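Local coordinates for metallophosphoesterase TT1561-like domain-containing protein (Aquifex aeolicus, PDB 2YVT), which probably acts as a metal-dependent phosphoesterase of the calcineurin superfamily, although its substrate is not established, at residues 34-39 with 83-88; 46-51 with 68-73; 159-164 with 201-206; 230-235 with 250-255. All coordinates share one frame; numbering follows the deposited sequence.

Contact 1 (34-39 with 83-88)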
loop_
_atom_site.group_PDB
_atom_site.type_symbol
_atom_site.label_atom_id
_atom_site.label_comp_id
_atom_site.label_asym_id
_atom_site.label_seq_id
_atom_site.Cartn_x
_atom_site.Cartn_y
_atom_site.Cartn_z
ATOM N N ASP A 34 10.517 5.453 -13.129
ATOM C CA ASP A 34 10.752 4.091 -13.584
ATOM C C ASP A 34 9.710 3.131 -13.035
ATOM O O ASP A 34 9.341 2.164 -13.701
ATOM C CB ASP A 34 12.159 3.652 -13.199
ATOM C CG ASP A 34 13.209 4.475 -13.894
ATOM O OD1 ASP A 34 13.333 4.354 -15.135
ATOM O OD2 ASP A 34 13.873 5.276 -13.211
ATOM N N ILE A 35 9.249 3.401 -11.814
ATOM C CA ILE A 35 8.144 2.637 -11.229
ATOM C C ILE A 35 7.124 3.540 -10.554
ATOM O O ILE A 35 7.467 4.609 -10.050
ATOM C CB ILE A 35 8.596 1.522 -10.252
ATOM C CG1 ILE A 35 9.398 2.077 -9.078
ATOM C CG2 ILE A 35 9.360 0.414 -10.984
ATOM C CD1 ILE A 35 9.600 1.043 -7.950
ATOM N N LEU A 36 5.870 3.103 -10.609
ATOM C CA LEU A 36 4.774 3.716 -9.883
ATOM C C LEU A 36 4.381 2.773 -8.758
ATOM O O LEU A 36 4.187 1.572 -8.984
ATOM C CB LEU A 36 3.580 3.943 -10.821
ATOM C CG LEU A 36 2.253 4.382 -10.197
ATOM C CD1 LEU A 36 2.358 5.764 -9.541
ATOM C CD2 LEU A 36 1.173 4.375 -11.263
ATOM N N VAL A 37 4.289 3.306 -7.545
ATOM C CA VAL A 37 3.827 2.526 -6.401
ATOM C C VAL A 37 2.497 3.091 -5.937
ATOM O O VAL A 37 2.395 4.280 -5.636
ATOM C CB VAL A 37 4.855 2.547 -5.237
ATOM C CG1 VAL A 37 4.261 1.929 -3.972
ATOM C CG2 VAL A 37 6.118 1.799 -5.637
ATOM N N VAL A 38 1.474 2.240 -5.900
ATOM C CA VAL A 38 0.164 2.648 -5.376
ATOM C C VAL A 38 -0.093 1.846 -4.113
ATOM O O VAL A 38 -0.268 0.625 -4.172
ATOM C CB VAL A 38 -0.993 2.406 -6.378
ATOM C CG1 VAL A 38 -2.293 2.937 -5.808
ATOM C CG2 VAL A 38 -0.699 3.083 -7.729
ATOM N N VAL A 39 -0.076 2.532 -2.968
ATOM C CA VAL A 39 -0.432 1.904 -1.701
ATOM C C VAL A 39 -1.915 2.167 -1.466
ATOM O O VAL A 39 -2.419 3.250 -1.792
ATOM C CB VAL A 39 0.394 2.476 -0.516
ATOM C CG1 VAL A 39 0.096 1.700 0.779
ATOM C CG2 VAL A 39 1.890 2.443 -0.829
ATOM N N ARG A 83 -7.643 -1.032 -14.753
ATOM C CA ARG A 83 -7.629 -0.481 -16.108
ATOM C C ARG A 83 -6.994 0.916 -16.141
ATOM O O ARG A 83 -6.084 1.175 -16.925
ATOM C CB ARG A 83 -9.047 -0.453 -16.700
ATOM C CG ARG A 83 -9.154 0.329 -18.003
ATOM C CD ARG A 83 -10.493 0.114 -18.689
ATOM N NE ARG A 83 -11.625 0.475 -17.836
ATOM C CZ ARG A 83 -12.099 1.709 -17.667
ATOM N NH1 ARG A 83 -11.545 2.748 -18.285
ATOM N NH2 ARG A 83 -13.135 1.906 -16.860
ATOM N N GLU A 84 -7.463 1.811 -15.273
ATOM C CA GLU A 84 -7.032 3.204 -15.346
ATOM C C GLU A 84 -5.599 3.401 -14.869
ATOM O O GLU A 84 -4.863 4.217 -15.419
ATOM C CB GLU A 84 -8.033 4.124 -14.632
ATOM C CG GLU A 84 -9.392 4.107 -15.325
ATOM C CD GLU A 84 -10.251 5.323 -15.050
ATOM O OE1 GLU A 84 -9.785 6.274 -14.405
ATOM O OE2 GLU A 84 -11.413 5.313 -15.493
ATOM N N ILE A 85 -5.188 2.630 -13.867
ATOM C CA ILE A 85 -3.780 2.619 -13.487
ATOM C C ILE A 85 -2.925 1.967 -14.580
ATOM O O ILE A 85 -1.873 2.492 -14.939
ATOM C CB ILE A 85 -3.557 1.919 -12.128
ATOM C CG1 ILE A 85 -4.145 2.767 -11.000
ATOM C CG2 ILE A 85 -2.059 1.652 -11.884
ATOM C CD1 ILE A 85 -3.457 4.132 -10.789
ATOM N N GLY A 86 -3.384 0.830 -15.106
ATOM C CA GLY A 86 -2.670 0.127 -16.176
ATOM C C GLY A 86 -2.390 1.014 -17.380
ATOM O O GLY A 86 -1.279 1.016 -17.915
ATOM N N GLU A 87 -3.395 1.793 -17.776
ATOM C CA GLU A 87 -3.283 2.700 -18.925
ATOM C C GLU A 87 -2.265 3.833 -18.747
ATOM O O GLU A 87 -1.899 4.494 -19.720
ATOM C CB GLU A 87 -4.657 3.262 -19.292
ATOM C CG GLU A 87 -5.562 2.203 -19.907
ATOM C CD GLU A 87 -6.862 2.755 -20.453
ATOM O OE1 GLU A 87 -7.103 3.978 -20.340
ATOM O OE2 GLU A 87 -7.645 1.957 -21.007
ATOM N N LEU A 88 -1.802 4.059 -17.517
ATOM C CA LEU A 88 -0.728 5.029 -17.291
ATOM C C LEU A 88 0.596 4.527 -17.873
ATOM O O LEU A 88 1.511 5.318 -18.133
ATOM C CB LEU A 88 -0.573 5.350 -15.801
ATOM C CG LEU A 88 -1.787 6.017 -15.150
ATOM C CD1 LEU A 88 -1.551 6.138 -13.650
ATOM C CD2 LEU A 88 -2.032 7.384 -15.785
#
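Leu36 and Val38 of strand 35-39 meet Ile85 and Leu88 of segment 83-88. This is strand-to-helix packing in the beta-alpha-beta crossover of the calcineurin-like alpha/beta fold. The chain leaves strand 35-39, runs through helices and returns as the parallel neighbour strand 91-95. Leu36 and Ile85 carry the contact about equally; Leu36 can be followed outward. Its CB starts toward the other segment. CG lies anti to the backbone N (chi1 171°), which carries the branch point out from the strand. The CD2 branch then does the touching. Leu36 CD2 meets Leu88 CD1 at 4.0 Å, the two leucine side chains crossing at a slant. Leu36 CD2 also lies 4.3 Å from Ile85 CG2, so it touches both residues. Ile85 divides its two ends between the strand residues: CG2 goes to Leu36, while CD1 meets Val38. No polar atom bridges the two segments. Around them, Leu21 and Ile28 of helix 21-31 touch Ile85 and Leu88 respectively, and Thr92 of strand 91-95 touches both Leu36 and Ile85. Farther along the strand, the contact comes down to one methyl pair, Val38 CG2 and Ile85 CD1, 4.3 Å apart.

Contact 2 (46-51 with 68-73)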
loop_
_atom_site.group_PDB
_atom_site.type_symbol
_atom_site.label_atom_id
_atom_site.label_comp_id
_atom_site.label_asym_id
_atom_site.label_seq_id
_atom_site.Cartn_x
_atom_site.Cartn_y
_atom_site.Cartn_z
ATOM N N GLU A 46 -16.921 1.316 2.658
ATOM C CA GLU A 46 -17.290 1.694 4.021
ATOM C C GLU A 46 -18.260 0.722 4.684
ATOM O O GLU A 46 -18.146 0.446 5.882
ATOM C CB GLU A 46 -17.883 3.103 4.021
ATOM C CG GLU A 46 -16.884 4.185 3.649
ATOM C CD GLU A 46 -17.477 5.582 3.712
ATOM O OE1 GLU A 46 -18.235 5.871 4.669
ATOM O OE2 GLU A 46 -17.178 6.391 2.800
ATOM N N ALA A 47 -19.207 0.204 3.904
ATOM C CA ALA A 47 -20.242 -0.671 4.443
ATOM C C ALA A 47 -19.644 -1.944 5.025
ATOM O O ALA A 47 -20.040 -2.392 6.103
ATOM C CB ALA A 47 -21.272 -0.996 3.384
ATOM N N LEU A 48 -18.674 -2.528 4.324
ATOM C CA LEU A 48 -18.071 -3.758 4.832
ATOM C C LEU A 48 -17.355 -3.506 6.151
ATOM O O LEU A 48 -17.479 -4.292 7.093
ATOM C CB LEU A 48 -17.110 -4.375 3.806
ATOM C CG LEU A 48 -17.692 -5.446 2.879
ATOM C CD1 LEU A 48 -18.772 -4.855 1.989
ATOM C CD2 LEU A 48 -16.584 -6.065 2.036
ATOM N N GLU A 49 -16.595 -2.412 6.217
ATOM C CA GLU A 49 -15.833 -2.111 7.415
ATOM C C GLU A 49 -16.765 -1.854 8.591
ATOM O O GLU A 49 -16.530 -2.364 9.684
ATOM C CB GLU A 49 -14.913 -0.912 7.209
ATOM C CG GLU A 49 -14.116 -0.580 8.447
ATOM C CD GLU A 49 -12.988 0.380 8.175
ATOM O OE1 GLU A 49 -13.139 1.279 7.313
ATOM O OE2 GLU A 49 -11.945 0.230 8.839
ATOM N N LYS A 50 -17.823 -1.086 8.351
ATOM C CA LYS A 50 -18.770 -0.766 9.416
ATOM C C LYS A 50 -19.458 -2.014 9.952
ATOM O O LYS A 50 -19.613 -2.152 11.163
ATOM C CB LYS A 50 -19.813 0.251 8.952
ATOM C CG LYS A 50 -19.289 1.677 8.833
ATOM C CD LYS A 50 -20.411 2.632 8.449
ATOM C CE LYS A 50 -19.877 4.021 8.135
ATOM N NZ LYS A 50 -19.502 4.769 9.367
ATOM N N GLU A 51 -19.845 -2.932 9.064
ATOM C CA GLU A 51 -20.490 -4.166 9.526
ATOM C C GLU A 51 -19.543 -4.986 10.398
ATOM O O GLU A 51 -19.932 -5.483 11.456
ATOM C CB GLU A 51 -21.041 -5.006 8.368
ATOM C CG GLU A 51 -21.417 -6.445 8.761
ATOM C CD GLU A 51 -22.476 -6.543 9.867
ATOM O OE1 GLU A 51 -23.277 -5.592 10.055
ATOM O OE2 GLU A 51 -22.506 -7.595 10.545
ATOM N N HIS A 68 -21.820 -9.879 0.260
ATOM C CA HIS A 68 -22.440 -10.320 -0.977
ATOM C C HIS A 68 -23.152 -9.181 -1.716
ATOM O O HIS A 68 -23.031 -9.064 -2.937
ATOM C CB HIS A 68 -23.363 -11.512 -0.703
ATOM C CG HIS A 68 -22.671 -12.657 -0.027
ATOM N ND1 HIS A 68 -23.305 -13.478 0.879
ATOM C CD2 HIS A 68 -21.396 -13.107 -0.112
ATOM C CE1 HIS A 68 -22.454 -14.387 1.320
ATOM N NE2 HIS A 68 -21.287 -14.183 0.735
ATOM N N GLU A 69 -23.835 -8.309 -0.972
ATOM C CA GLU A 69 -24.587 -7.216 -1.593
ATOM C C GLU A 69 -23.700 -6.083 -2.116
ATOM O O GLU A 69 -24.149 -5.244 -2.904
ATOM C CB GLU A 69 -25.690 -6.694 -0.662
ATOM C CG GLU A 69 -25.226 -5.925 0.565
ATOM C CD GLU A 69 -26.291 -5.870 1.656
ATOM O OE1 GLU A 69 -26.008 -5.315 2.735
ATOM O OE2 GLU A 69 -27.410 -6.379 1.433
ATOM N N ASN A 70 -22.436 -6.084 -1.699
ATOM C CA ASN A 70 -21.476 -5.081 -2.160
ATOM C C ASN A 70 -20.467 -5.609 -3.183
ATOM O O ASN A 70 -19.658 -4.844 -3.707
ATOM C CB ASN A 70 -20.765 -4.440 -0.959
ATOM C CG ASN A 70 -21.649 -3.454 -0.220
ATOM O OD1 ASN A 70 -22.173 -3.748 0.856
ATOM N ND2 ASN A 70 -21.841 -2.282 -0.808
ATOM N N GLU A 71 -20.527 -6.906 -3.483
ATOM C CA GLU A 71 -19.561 -7.528 -4.392
ATOM C C GLU A 71 -19.541 -6.907 -5.782
ATOM O O GLU A 71 -18.467 -6.707 -6.343
ATOM C CB GLU A 71 -19.778 -9.042 -4.492
ATOM C CG GLU A 71 -19.234 -9.805 -3.307
ATOM C CD GLU A 71 -19.473 -11.297 -3.404
ATOM O OE1 GLU A 71 -19.817 -11.784 -4.506
ATOM O OE2 GLU A 71 -19.307 -11.983 -2.375
ATOM N N HIS A 72 -20.715 -6.598 -6.342
ATOM C CA HIS A 72 -20.756 -6.007 -7.673
ATOM C C HIS A 72 -19.986 -4.680 -7.725
ATOM O O HIS A 72 -19.168 -4.471 -8.637
ATOM C CB HIS A 72 -22.195 -5.830 -8.169
ATOM C CG HIS A 72 -22.276 -5.343 -9.583
ATOM N ND1 HIS A 72 -22.369 -4.006 -9.902
ATOM C CD2 HIS A 72 -22.238 -6.009 -10.761
ATOM C CE1 HIS A 72 -22.404 -3.869 -11.215
ATOM N NE2 HIS A 72 -22.324 -5.069 -11.761
ATOM N N TYR A 73 -20.235 -3.813 -6.739
ATOM C CA TYR A 73 -19.521 -2.527 -6.601
ATOM C C TYR A 73 -18.011 -2.733 -6.439
ATOM O O TYR A 73 -17.210 -2.066 -7.103
ATOM C CB TYR A 73 -20.088 -1.696 -5.431
ATOM C CG TYR A 73 -19.045 -0.928 -4.620
ATOM C CD1 TYR A 73 -18.455 0.236 -5.120
ATOM C CD2 TYR A 73 -18.659 -1.368 -3.348
ATOM C CE1 TYR A 73 -17.497 0.938 -4.383
ATOM C CE2 TYR A 73 -17.693 -0.673 -2.592
ATOM C CZ TYR A 73 -17.123 0.476 -3.121
ATOM O OH TYR A 73 -16.184 1.174 -2.389
#
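The flat amide of Asn70 receives Leu48 and Ala47 from the same side, both methyls standing well out of the amide plane. The motif is a helical hairpin: helix 46-57 and helix 65-86 run antiparallel, joined by a short loop. Leu48 CD1 lies 3.9 Å from Asn70 CG, and Ala47 CB comes to the outer end of the group. Which end of the amide is oxygen is doubtful, so the contact is best read by shape alone. The other flat group is the imidazole of His68, which has Glu71 OE2 at its edge and in its plane, within the same helix. The side chains of Leu48 and Asn70 run antiparallel, side by side. The closest pair is Leu48 CD1 and Asn70 CB at 3.6 Å. Asn70 CB points toward the other helix, and CG, anti to the carbonyl carbon (chi1 -75°), sets the amide beside Leu48 CD1. The helix is kinked here, as the N atoms of His72 and Tyr73 have no bond to the preceding turn. Leu48 is buried and also touches Val66, Ile67 and Ile74, while Ala47 lies at the exposed margin. Nearby polar bonds tie the hairpin further: Glu51 forms a salt bridge with Arg60, on the loop between the helices. Beside the contact, Tyr73 OH is hydrogen-bonded to both Asn45 N and Glu16 OE2.

Contact 3 (159-164 with 201-206)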
loop_
_atom_site.group_PDB
_atom_site.type_symbol
_atom_site.label_atom_id
_atom_site.label_comp_id
_atom_site.label_asym_id
_atom_site.label_seq_id
_atom_site.Cartn_x
_atom_site.Cartn_y
_atom_site.Cartn_z
ATOM N N TRP A 159 2.035 -11.893 14.955
ATOM C CA TRP A 159 2.571 -13.246 14.799
ATOM C C TRP A 159 2.547 -13.713 13.342
ATOM O O TRP A 159 3.476 -14.358 12.880
ATOM C CB TRP A 159 1.831 -14.251 15.692
ATOM C CG TRP A 159 0.451 -14.622 15.250
ATOM C CD1 TRP A 159 -0.710 -14.083 15.696
ATOM C CD2 TRP A 159 0.088 -15.629 14.289
ATOM N NE1 TRP A 159 -1.780 -14.689 15.089
ATOM C CE2 TRP A 159 -1.320 -15.636 14.212
ATOM C CE3 TRP A 159 0.818 -16.517 13.482
ATOM C CZ2 TRP A 159 -2.023 -16.498 13.362
ATOM C CZ3 TRP A 159 0.122 -17.380 12.636
ATOM C CH2 TRP A 159 -1.288 -17.357 12.579
ATOM N N TYR A 160 1.467 -13.391 12.634
ATOM C CA TYR A 160 1.302 -13.838 11.257
ATOM C C TYR A 160 2.215 -13.073 10.300
ATOM O O TYR A 160 2.809 -13.655 9.394
ATOM C CB TYR A 160 -0.161 -13.715 10.836
ATOM C CG TYR A 160 -0.423 -14.168 9.423
ATOM C CD1 TYR A 160 -0.532 -15.529 9.111
ATOM C CD2 TYR A 160 -0.576 -13.233 8.395
ATOM C CE1 TYR A 160 -0.779 -15.948 7.806
ATOM C CE2 TYR A 160 -0.822 -13.634 7.092
ATOM C CZ TYR A 160 -0.920 -14.996 6.802
ATOM O OH TYR A 160 -1.169 -15.401 5.511
ATOM N N VAL A 161 2.326 -11.763 10.512
ATOM C CA VAL A 161 3.222 -10.940 9.714
ATOM C C VAL A 161 4.657 -11.471 9.829
ATOM O O VAL A 161 5.330 -11.697 8.818
ATOM C CB VAL A 161 3.127 -9.461 10.131
ATOM C CG1 VAL A 161 4.118 -8.616 9.345
ATOM C CG2 VAL A 161 1.688 -8.961 9.930
ATOM N N GLU A 162 5.095 -11.721 11.062
ATOM C CA GLU A 162 6.439 -12.237 11.303
ATOM C C GLU A 162 6.618 -13.629 10.691
ATOM O O GLU A 162 7.653 -13.924 10.085
ATOM C CB GLU A 162 6.744 -12.234 12.802
ATOM C CG GLU A 162 6.734 -10.828 13.402
ATOM C CD GLU A 162 7.096 -10.787 14.880
ATOM O OE1 GLU A 162 7.072 -11.843 15.556
ATOM O OE2 GLU A 162 7.383 -9.678 15.371
ATOM N N TYR A 163 5.590 -14.463 10.816
ATOM C CA TYR A 163 5.620 -15.817 10.284
ATOM C C TYR A 163 5.770 -15.832 8.760
ATOM O O TYR A 163 6.587 -16.574 8.204
ATOM C CB TYR A 163 4.340 -16.557 10.684
ATOM C CG TYR A 163 4.329 -18.007 10.266
ATOM C CD1 TYR A 163 5.139 -18.941 10.923
ATOM C CD2 TYR A 163 3.531 -18.441 9.207
ATOM C CE1 TYR A 163 5.150 -20.280 10.543
ATOM C CE2 TYR A 163 3.528 -19.794 8.822
ATOM C CZ TYR A 163 4.337 -20.696 9.498
ATOM O OH TYR A 163 4.350 -22.018 9.112
ATOM N N ILE A 164 4.974 -15.012 8.081
ATOM C CA ILE A 164 5.015 -14.963 6.626
ATOM C C ILE A 164 6.337 -14.387 6.124
ATOM O O ILE A 164 6.924 -14.909 5.174
ATOM C CB ILE A 164 3.835 -14.126 6.065
ATOM C CG1 ILE A 164 2.497 -14.841 6.313
ATOM C CG2 ILE A 164 4.061 -13.783 4.576
ATOM C CD1 ILE A 164 2.334 -16.201 5.602
ATOM N N SER A 201 1.861 1.378 13.505
ATOM C CA SER A 201 1.961 0.187 14.349
ATOM C C SER A 201 3.390 -0.161 14.681
ATOM O O SER A 201 4.257 -0.153 13.807
ATOM C CB SER A 201 1.312 -1.021 13.684
ATOM O OG SER A 201 1.456 -2.169 14.515
ATOM N N ALA A 202 3.614 -0.494 15.951
ATOM C CA ALA A 202 4.895 -1.015 16.417
ATOM C C ALA A 202 5.275 -2.283 15.675
ATOM O O ALA A 202 6.444 -2.652 15.629
ATOM C CB ALA A 202 4.839 -1.285 17.914
ATOM N N VAL A 203 4.283 -2.960 15.091
ATOM C CA VAL A 203 4.570 -4.157 14.308
ATOM C C VAL A 203 5.497 -3.794 13.155
ATOM O O VAL A 203 6.420 -4.538 12.822
ATOM C CB VAL A 203 3.278 -4.814 13.778
ATOM C CG1 VAL A 203 3.612 -5.918 12.790
ATOM C CG2 VAL A 203 2.459 -5.358 14.940
ATOM N N VAL A 204 5.268 -2.623 12.562
ATOM C CA VAL A 204 6.061 -2.206 11.415
ATOM C C VAL A 204 7.468 -1.767 11.851
ATOM O O VAL A 204 8.444 -2.058 11.166
ATOM C CB VAL A 204 5.325 -1.145 10.562
ATOM C CG1 VAL A 204 6.145 -0.789 9.343
ATOM C CG2 VAL A 204 3.962 -1.699 10.126
ATOM N N ASN A 205 7.591 -1.109 13.003
ATOM C CA ASN A 205 8.945 -0.828 13.520
ATOM C C ASN A 205 9.701 -2.130 13.694
ATOM O O ASN A 205 10.893 -2.216 13.402
ATOM C CB ASN A 205 8.910 -0.075 14.855
ATOM C CG ASN A 205 8.287 1.289 14.728
ATOM O OD1 ASN A 205 8.974 2.325 14.774
ATOM N ND2 ASN A 205 6.988 1.308 14.548
ATOM N N THR A 206 8.982 -3.145 14.165
ATOM C CA THR A 206 9.567 -4.453 14.409
ATOM C C THR A 206 9.980 -5.139 13.103
ATOM O O THR A 206 11.090 -5.666 13.018
ATOM C CB THR A 206 8.626 -5.339 15.249
ATOM O OG1 THR A 206 8.299 -4.668 16.478
ATOM C CG2 THR A 206 9.279 -6.668 15.562
#
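With chi1 near 180° in both Val161 (177°) and Val203 (171°), each valine holds its CG1 anti to the backbone N, and these two methyls meet across the contact, Val161 CG1 to Val203 CG1, at 4.4 Å. Glu162 works differently. Its CG is beside the backbone N and the chain is extended beyond it, which carries the carboxylate across to Thr206. The motif is helix-to-helix packing in the alpha/beta sandwich. Helices 158-164 and 202-211 lie together against strand 134-144, where Leu143 touches both Val161 and Val204. Glu162 OE2 reaches Thr206 CG2 at 3.6 Å. This is a contact with a methyl, not a hydrogen bond. The hydroxyl of Thr206 is engaged elsewhere. Thr206 OG1 donates to Ala202 O over 2.9 Å, tilted 32° from the carbonyl plane. Thr206 N donates to the same oxygen from the opposite face, which grips Ala202 O with two bonds. OG1 is also hydrogen-bonded to Arg158 NH1, whose ion pair with Glu162 is long and weak. An alanine here would lack both OG1 and CG2, and would probably leave Arg158 without this partner and Glu162 OE2 without its methyl neighbour. The buried pair of valines lies inward of this more polar margin. At the start of the second helix, Ser201 is the N-cap: Val203 N donates to Ser201 OG at 3.0 Å.

Contact 4 (230-235 with 250-255)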
loop_
_atom_site.group_PDB
_atom_site.type_symbol
_atom_site.label_atom_id
_atom_site.label_comp_id
_atom_site.label_asym_id
_atom_site.label_seq_id
_atom_site.Cartn_x
_atom_site.Cartn_y
_atom_site.Cartn_z
ATOM N N ASN A 230 17.666 1.930 10.525
ATOM C CA ASN A 230 18.538 2.312 9.408
ATOM C C ASN A 230 17.767 2.533 8.097
ATOM O O ASN A 230 18.355 2.828 7.054
ATOM C CB ASN A 230 19.614 1.241 9.197
ATOM C CG ASN A 230 20.224 0.756 10.506
ATOM O OD1 ASN A 230 20.764 1.545 11.285
ATOM N ND2 ASN A 230 20.130 -0.545 10.757
ATOM N N THR A 231 16.447 2.391 8.166
ATOM C CA THR A 231 15.583 2.425 6.990
ATOM C C THR A 231 15.010 3.815 6.739
ATOM O O THR A 231 14.491 4.442 7.660
ATOM C CB THR A 231 14.413 1.450 7.194
ATOM O OG1 THR A 231 14.926 0.132 7.411
ATOM C CG2 THR A 231 13.441 1.441 5.999
ATOM N N ILE A 232 15.086 4.280 5.491
ATOM C CA ILE A 232 14.384 5.504 5.093
ATOM C C ILE A 232 12.924 5.144 4.867
ATOM O O ILE A 232 12.604 4.341 3.980
ATOM C CB ILE A 232 14.936 6.123 3.790
ATOM C CG1 ILE A 232 16.420 6.475 3.934
ATOM C CG2 ILE A 232 14.101 7.354 3.373
ATOM C CD1 ILE A 232 17.070 6.827 2.635
ATOM N N VAL A 233 12.048 5.724 5.683
ATOM C CA VAL A 233 10.618 5.470 5.585
ATOM C C VAL A 233 9.947 6.683 4.946
ATOM O O VAL A 233 10.156 7.823 5.380
ATOM C CB VAL A 233 9.995 5.156 6.961
ATOM C CG1 VAL A 233 8.503 4.850 6.826
ATOM C CG2 VAL A 233 10.732 3.975 7.617
ATOM N N VAL A 234 9.160 6.427 3.903
ATOM C CA VAL A 234 8.497 7.488 3.154
ATOM C C VAL A 234 6.995 7.252 3.153
ATOM O O VAL A 234 6.525 6.219 2.666
ATOM C CB VAL A 234 9.000 7.542 1.684
ATOM C CG1 VAL A 234 8.316 8.672 0.919
ATOM C CG2 VAL A 234 10.517 7.720 1.640
ATOM N N ASN A 235 6.256 8.211 3.701
ATOM C CA ASN A 235 4.802 8.217 3.586
ATOM C C ASN A 235 4.426 9.377 2.663
ATOM O O ASN A 235 4.627 10.542 3.017
ATOM C CB ASN A 235 4.125 8.347 4.948
ATOM C CG ASN A 235 2.669 7.949 4.897
ATOM O OD1 ASN A 235 1.998 8.163 3.881
ATOM N ND2 ASN A 235 2.167 7.361 5.985
ATOM N N THR A 250 18.889 5.856 -6.606
ATOM C CA THR A 250 20.312 5.857 -6.937
ATOM C C THR A 250 21.066 6.866 -6.082
ATOM O O THR A 250 22.113 6.546 -5.509
ATOM C CB THR A 250 20.538 6.124 -8.431
ATOM O OG1 THR A 250 19.873 5.102 -9.184
ATOM C CG2 THR A 250 22.036 6.102 -8.772
ATOM N N GLN A 251 20.513 8.070 -5.977
ATOM C CA GLN A 251 21.145 9.131 -5.204
ATOM C C GLN A 251 20.477 9.402 -3.865
ATOM O O GLN A 251 20.886 10.313 -3.148
ATOM C CB GLN A 251 21.231 10.412 -6.029
ATOM C CG GLN A 251 22.261 10.327 -7.141
ATOM C CD GLN A 251 22.731 11.685 -7.591
ATOM O OE1 GLN A 251 22.049 12.365 -8.362
ATOM N NE2 GLN A 251 23.910 12.094 -7.115
ATOM N N HIS A 252 19.472 8.599 -3.520
ATOM C CA HIS A 252 18.710 8.772 -2.276
ATOM C C HIS A 252 18.125 10.183 -2.134
ATOM O O HIS A 252 18.194 10.798 -1.065
ATOM C CB HIS A 252 19.536 8.366 -1.048
ATOM C CG HIS A 252 19.519 6.895 -0.778
ATOM N ND1 HIS A 252 20.229 5.993 -1.540
ATOM C CD2 HIS A 252 18.869 6.165 0.160
ATOM C CE1 HIS A 252 20.024 4.773 -1.078
ATOM N NE2 HIS A 252 19.195 4.848 -0.052
ATOM N N LYS A 253 17.556 10.682 -3.227
ATOM C CA LYS A 253 16.818 11.937 -3.212
ATOM C C LYS A 253 15.354 11.608 -2.912
ATOM O O LYS A 253 14.766 10.761 -3.577
ATOM C CB LYS A 253 16.945 12.650 -4.563
ATOM C CG LYS A 253 18.369 13.082 -4.929
ATOM C CD LYS A 253 18.371 13.925 -6.195
ATOM C CE LYS A 253 19.784 14.270 -6.632
ATOM N NZ LYS A 253 19.798 15.052 -7.901
ATOM N N ILE A 254 14.785 12.253 -1.897
ATOM C CA ILE A 254 13.378 12.048 -1.548
ATOM C C ILE A 254 12.657 13.389 -1.557
ATOM O O ILE A 254 13.089 14.334 -0.892
ATOM C CB ILE A 254 13.187 11.399 -0.144
ATOM C CG1 ILE A 254 14.194 10.259 0.120
ATOM C CG2 ILE A 254 11.724 10.965 0.050
ATOM C CD1 ILE A 254 14.041 9.013 -0.757
ATOM N N LYS A 255 11.570 13.467 -2.322
ATOM C CA LYS A 255 10.771 14.687 -2.405
ATOM C C LYS A 255 9.308 14.369 -2.137
ATOM O O LYS A 255 8.745 13.453 -2.731
ATOM C CB LYS A 255 10.910 15.341 -3.785
ATOM C CG LYS A 255 12.325 15.784 -4.157
ATOM C CD LYS A 255 12.383 16.259 -5.604
ATOM C CE LYS A 255 13.742 16.858 -5.964
ATOM N NZ LYS A 255 13.987 18.162 -5.282
#
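His252, beside Ile232, has a left-handed backbone (phi 55°, psi 44°), which is unusual for a residue other than glycine. The modelled approach of Ile232 CD1 to the His252 ring is too close to be real, and its detail is doubtful. The firm contacts are those of Ile254 with Val234 and Ile232. His252 belongs to a G1 beta bulge, in which His252 and Lys253 both face Asp248. The bulge lies at the turn of the hairpin formed by strands 243-248 and 253-258. Asp248 OD1 also accepts a hydrogen bond from Thr250 N in this turn. The contact joins the two sheets of the sandwich. Strand 231-235 belongs to one and strand 253-258 to the other, and they meet by side chains without hydrogen bonds between them. Ile254 is the central residue. Its CB points toward strand 231-235, and its two branches part there. Ile254 CG2, anti to the backbone N, meets Val234 CG2 at 3.8 Å. Ile254 CG2 also lies 4.2 Å from Val234 CG1, so it touches both branches of the valine. The other branch turns to Ile232, with CG1 of Ile254 at 4.4 Å from Ile232 CG2. Leu247 of the hairpin touches both Val234 and Ile254, and so does His225 from strand 224-228. Here the sheets are joined by branched aliphatic side chains, so the fit depends on their shape and on burial of apolar surface, not on directed bonds.

Contact 1 is the most buried of the four, and its centre lies closest to the middle of the chain. Contact 2 is the farthest out. Both use helix 65-86, but contact 1 sets it against the sheet, whereas contact 2 packs it on another helix. Contacts 1 and 4 reach the same six-stranded sheet, and contact 4 joins it to the second sheet through an outermost strand. Contact 3 adds a helix pair beside that second sheet. No hydrogen bond crosses any of them. Contact 1 is wholly aliphatic and contact 4 largely so, while contacts 2 and 3 set apolar groups beside an amide or a carboxylate toward the surface.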